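Local coordinates for protein Kif13b (Mus musculus, PDB 5B64), which is a kinesin-family protein that probably carries cargo along microtubules, a fragment of it being bound here to the chain of another protein, at residues S80-K83 with L84-L88; E103-P106 with V107-S110. One frame throughout, in Å; residues are numbered along the deposited sequence.

Contact 1: S80-K83 with L84-L88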
loop_
_atom_site.group_PDB
_atom_site.type_symbol
_atom_site.label_atom_id
_atom_site.label_comp_id
_atom_site.label_asym_id
_atom_site.label_seq_id
_atom_site.Cartn_x
_atom_site.Cartn_y
_atom_site.Cartn_z
ATOM N N SER B 80 4.650 2.318 -23.336
ATOM C CA SER B 80 4.068 2.116 -24.647
ATOM C C SER B 80 2.574 1.870 -24.473
ATOM O O SER B 80 2.121 1.453 -23.399
ATOM C CB SER B 80 4.697 0.902 -25.322
ATOM O OG SER B 80 4.229 -0.307 -24.730
ATOM N N LEU B 81 1.813 2.129 -25.533
ATOM C CA LEU B 81 0.390 1.839 -25.539
ATOM C C LEU B 81 0.149 0.358 -25.215
ATOM O O LEU B 81 -0.701 0.026 -24.383
ATOM C CB LEU B 81 -0.237 2.218 -26.884
ATOM C CG LEU B 81 -1.751 1.997 -26.936
ATOM C CD1 LEU B 81 -2.464 2.820 -25.827
ATOM C CD2 LEU B 81 -2.343 2.278 -28.306
ATOM N N GLU B 82 0.914 -0.517 -25.865
ATOM C CA GLU B 82 0.815 -1.963 -25.650
ATOM C C GLU B 82 1.001 -2.277 -24.176
ATOM O O GLU B 82 0.311 -3.122 -23.623
ATOM C CB GLU B 82 1.867 -2.714 -26.474
ATOM C CG GLU B 82 1.908 -4.218 -26.219
ATOM C CD GLU B 82 3.037 -4.943 -26.972
ATOM O OE1 GLU B 82 2.876 -6.153 -27.267
ATOM O OE2 GLU B 82 4.087 -4.315 -27.254
ATOM N N LYS B 83 1.933 -1.581 -23.538
ATOM C CA LYS B 83 2.194 -1.824 -22.136
ATOM C C LYS B 83 1.018 -1.398 -21.240
ATOM O O LYS B 83 0.656 -2.130 -20.305
ATOM C CB LYS B 83 3.515 -1.188 -21.690
ATOM C CG LYS B 83 3.653 -1.165 -20.178
ATOM C CD LYS B 83 5.046 -0.849 -19.720
ATOM C CE LYS B 83 5.066 -0.640 -18.221
ATOM N NZ LYS B 83 6.455 -0.580 -17.727
ATOM N N LEU B 84 0.423 -0.236 -21.515
ATOM C CA LEU B 84 -0.765 0.192 -20.775
ATOM C C LEU B 84 -1.903 -0.824 -20.981
ATOM O O LEU B 84 -2.589 -1.243 -20.036
ATOM C CB LEU B 84 -1.202 1.585 -21.218
ATOM C CG LEU B 84 -2.485 2.170 -20.616
ATOM C CD1 LEU B 84 -2.391 2.315 -19.113
ATOM C CD2 LEU B 84 -2.836 3.537 -21.238
ATOM N N GLU B 85 -2.060 -1.252 -22.224
ATOM C CA GLU B 85 -3.115 -2.169 -22.569
ATOM C C GLU B 85 -2.983 -3.477 -21.777
ATOM O O GLU B 85 -3.987 -3.995 -21.255
ATOM C CB GLU B 85 -3.096 -2.407 -24.072
ATOM C CG GLU B 85 -4.369 -2.986 -24.615
ATOM C CD GLU B 85 -4.527 -2.709 -26.087
ATOM O OE1 GLU B 85 -5.379 -3.368 -26.731
ATOM O OE2 GLU B 85 -3.795 -1.826 -26.591
ATOM N N ASN B 86 -1.753 -3.994 -21.683
ATOM C CA ASN B 86 -1.446 -5.153 -20.837
ATOM C C ASN B 86 -1.605 -4.913 -19.327
ATOM O O ASN B 86 -2.200 -5.742 -18.618
ATOM C CB ASN B 86 -0.047 -5.680 -21.110
ATOM C CG ASN B 86 0.056 -6.359 -22.449
ATOM O OD1 ASN B 86 -0.864 -7.069 -22.877
ATOM N ND2 ASN B 86 1.179 -6.144 -23.134
ATOM N N ARG B 87 -1.068 -3.797 -18.832
ATOM C CA ARG B 87 -1.211 -3.486 -17.417
ATOM C C ARG B 87 -2.666 -3.372 -17.021
ATOM O O ARG B 87 -3.019 -3.731 -15.902
ATOM C CB ARG B 87 -0.495 -2.195 -17.040
ATOM C CG ARG B 87 0.952 -2.393 -16.728
ATOM C CD ARG B 87 1.207 -3.392 -15.590
ATOM N NE ARG B 87 2.630 -3.682 -15.562
ATOM C CZ ARG B 87 3.559 -2.824 -15.153
ATOM N NH1 ARG B 87 4.843 -3.164 -15.207
ATOM N NH2 ARG B 87 3.211 -1.629 -14.680
ATOM N N LEU B 88 -3.501 -2.857 -17.930
ATOM C CA LEU B 88 -4.951 -2.812 -17.696
ATOM C C LEU B 88 -5.552 -4.192 -17.350
ATOM O O LEU B 88 -6.475 -4.289 -16.548
ATOM C CB LEU B 88 -5.692 -2.173 -18.877
ATOM C CG LEU B 88 -5.650 -0.647 -18.777
ATOM C CD1 LEU B 88 -6.121 0.020 -20.082
ATOM C CD2 LEU B 88 -6.458 -0.166 -17.574
#
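Leu84, Glu85, Asn86 and Arg87 each give their backbone N-H to the carbonyl four residues earlier, on Ser80 through Lys83, in regular alpha-helical geometry; Arg87 N lies 2.8 Å from Lys83 O. Ser80 is the N-cap of helix 81-100. Its OG accepts from Lys83 N at 2.9 Å, with an N-H...O angle of 147°, because chi1 of 74° turns the short hydroxyl back over the first turn; serine suits the place, being small enough to reach a first-turn N-H that has no preceding helical carbonyl to bond to. Here the outermost strand, within this chain, of the antiparallel sheet passes straight into a helix that packs on helix 9-34. Leucines form that inner side: Leu81 rests on Ala21, and Leu84 on Val25 and Ala28. Glu82 and Asn86 face outward instead and run side by side, Asn86 ND2 lying 3.7 Å from Glu82 CG. Lys83 is extended throughout, its CG anti to the backbone N (chi1 167°), and lies alongside Arg87, whose chain bends at chi2. The methylene Lys83 CE sits 3.8 Å above one face of the Arg87 guanidinium, toward its rim. Both cations reach the carboxylate of Asp120 and both meet Trp79 in cation-pi contacts, so the shared carboxylate probably holds them together; Arg87 NE also forms a salt bridge with an acidic side chain of the chain of another protein.

Contact 2: E103-P106 with V107-S110; sequences EDSP and VSRS
Arg109 N meets Ser105 O at 2.9 Å and Ser110 N meets Pro106 O at 3.0 Å, the first helical bonds after an irregular approach in which Asp104 takes a left-handed backbone conformation. Ser105 N donates a nearly straight bond to Ser108 OG, 2.7 Å long with an N-H...O angle of 167°; the compact Ser108 can reach it because chi1 of 65° swings its hydroxyl back toward the start of the helix. Ser105 OG in turn donates to Glu103 OE2, and Val107 CG2 lies 3.3 Å from Ser105 OG. Arg109 doubles back along the turn, its chain bent at chi3, and lays its guanidinium flat against the backbone, with Ser105 C 3.5 Å above the centre of one face and the ring of Pro106 alongside. Arg109 NE forms a salt bridge with Asp104 OD1 at 3.2 Å; OD1 lies in the guanidinium plane, but NE meets it on the syn side well out of the carboxylate plane, the two planes being almost perpendicular. Arg109 NH2 adds a weak bond to Asp104 O and a salt bridge to a sulfate ion, probably from the crystallisation liquor, while NH1 pairs with an acidic side chain of the chain of another protein. A leucine in its place would probably leave Asp104 and that acidic partner without their counter-charge and uncover the Ser105-Pro106 peptide. Ser105 as N-cap, proline in the first turn, where it needs no N-H, and Ser108 at N3 accepting from the N-cap amide are typical of a helix N-terminus, with half a capping box.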
loop_
_atom_site.group_PDB
_atom_site.type_symbol
_atom_site.label_atom_id
_atom_site.label_comp_id
_atom_site.label_asym_id
_atom_site.label_seq_id
_atom_site.Cartn_x
_atom_site.Cartn_y
_atom_site.Cartn_z
ATOM N N GLU B 103 -12.819 -9.033 3.427
ATOM C CA GLU B 103 -11.920 -9.452 4.507
ATOM C C GLU B 103 -11.570 -8.402 5.564
ATOM O O GLU B 103 -11.871 -8.583 6.749
ATOM C CB GLU B 103 -10.641 -10.084 3.950
ATOM C CG GLU B 103 -10.742 -11.586 3.738
ATOM C CD GLU B 103 -9.524 -12.327 4.255
ATOM O OE1 GLU B 103 -9.293 -13.475 3.811
ATOM O OE2 GLU B 103 -8.799 -11.764 5.108
ATOM N N ASP B 104 -10.916 -7.328 5.141
ATOM C CA ASP B 104 -10.435 -6.285 6.065
ATOM C C ASP B 104 -9.559 -6.741 7.244
ATOM O O ASP B 104 -9.865 -6.463 8.402
ATOM C CB ASP B 104 -11.583 -5.438 6.603
ATOM C CG ASP B 104 -11.097 -4.130 7.185
ATOM O OD1 ASP B 104 -9.942 -3.754 6.879
ATOM O OD2 ASP B 104 -11.852 -3.486 7.947
ATOM N N SER B 105 -8.463 -7.424 6.938
ATOM C CA SER B 105 -7.529 -7.865 7.958
ATOM C C SER B 105 -6.198 -7.155 7.716
ATOM O O SER B 105 -5.983 -6.558 6.654
ATOM C CB SER B 105 -7.335 -9.375 7.850
ATOM O OG SER B 105 -6.948 -9.742 6.530
ATOM N N PRO B 106 -5.303 -7.190 8.708
ATOM C CA PRO B 106 -3.923 -6.771 8.461
ATOM C C PRO B 106 -3.343 -7.283 7.136
ATOM O O PRO B 106 -2.810 -6.466 6.364
ATOM C CB PRO B 106 -3.184 -7.358 9.669
ATOM C CG PRO B 106 -4.178 -7.253 10.767
ATOM C CD PRO B 106 -5.572 -7.332 10.146
ATOM N N VAL B 107 -3.464 -8.581 6.854
ATOM C CA VAL B 107 -2.884 -9.134 5.622
ATOM C C VAL B 107 -3.588 -8.666 4.352
ATOM O O VAL B 107 -2.921 -8.342 3.371
ATOM C CB VAL B 107 -2.766 -10.678 5.620
ATOM C CG1 VAL B 107 -1.622 -11.118 6.522
ATOM C CG2 VAL B 107 -4.071 -11.321 6.033
ATOM N N SER B 108 -4.919 -8.623 4.364
ATOM C CA SER B 108 -5.645 -8.152 3.189
ATOM C C SER B 108 -5.321 -6.682 2.904
ATOM O O SER B 108 -4.995 -6.329 1.766
ATOM C CB SER B 108 -7.167 -8.400 3.297
ATOM O OG SER B 108 -7.797 -7.675 4.338
ATOM N N ARG B 109 -5.385 -5.842 3.939
ATOM C CA ARG B 109 -4.989 -4.433 3.834
ATOM C C ARG B 109 -3.610 -4.285 3.185
ATOM O O ARG B 109 -3.455 -3.572 2.192
ATOM C CB ARG B 109 -4.973 -3.773 5.211
ATOM C CG ARG B 109 -6.242 -3.059 5.639
ATOM C CD ARG B 109 -6.091 -2.577 7.079
ATOM N NE ARG B 109 -6.951 -3.346 7.970
ATOM C CZ ARG B 109 -6.577 -3.917 9.104
ATOM N NH1 ARG B 109 -5.335 -3.828 9.551
ATOM N NH2 ARG B 109 -7.469 -4.594 9.795
ATOM N N SER B 110 -2.607 -4.966 3.734
ATOM C CA SER B 110 -1.251 -4.832 3.199
ATOM C C SER B 110 -1.163 -5.284 1.739
ATOM O O SER B 110 -0.494 -4.655 0.920
ATOM C CB SER B 110 -0.250 -5.609 4.051
ATOM O OG SER B 110 1.088 -5.328 3.640
#

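How the contacts relate
Following the chain, helix 9-34 and strands 40-46, 64-71 and 75-80 come first; contact 1 then marks the passage from the last strand into helix 81-100, near the middle of the molecule. The chain runs along this helix, leaves it for a short loop, and meets contact 2 where helix 106-114 begins. Both are local turns at helix starts, so neither closes a long loop, and they lie in series without nesting or crossing. The centres of contact 1 and contact 2 are about 28 Å apart, and the nearest atoms of contact 1 and contact 2 are about 16 Å apart. Contact 1 joins sheet to the helical pair, whereas contact 2 sits at an outlying end; both place an arginine against the other protein.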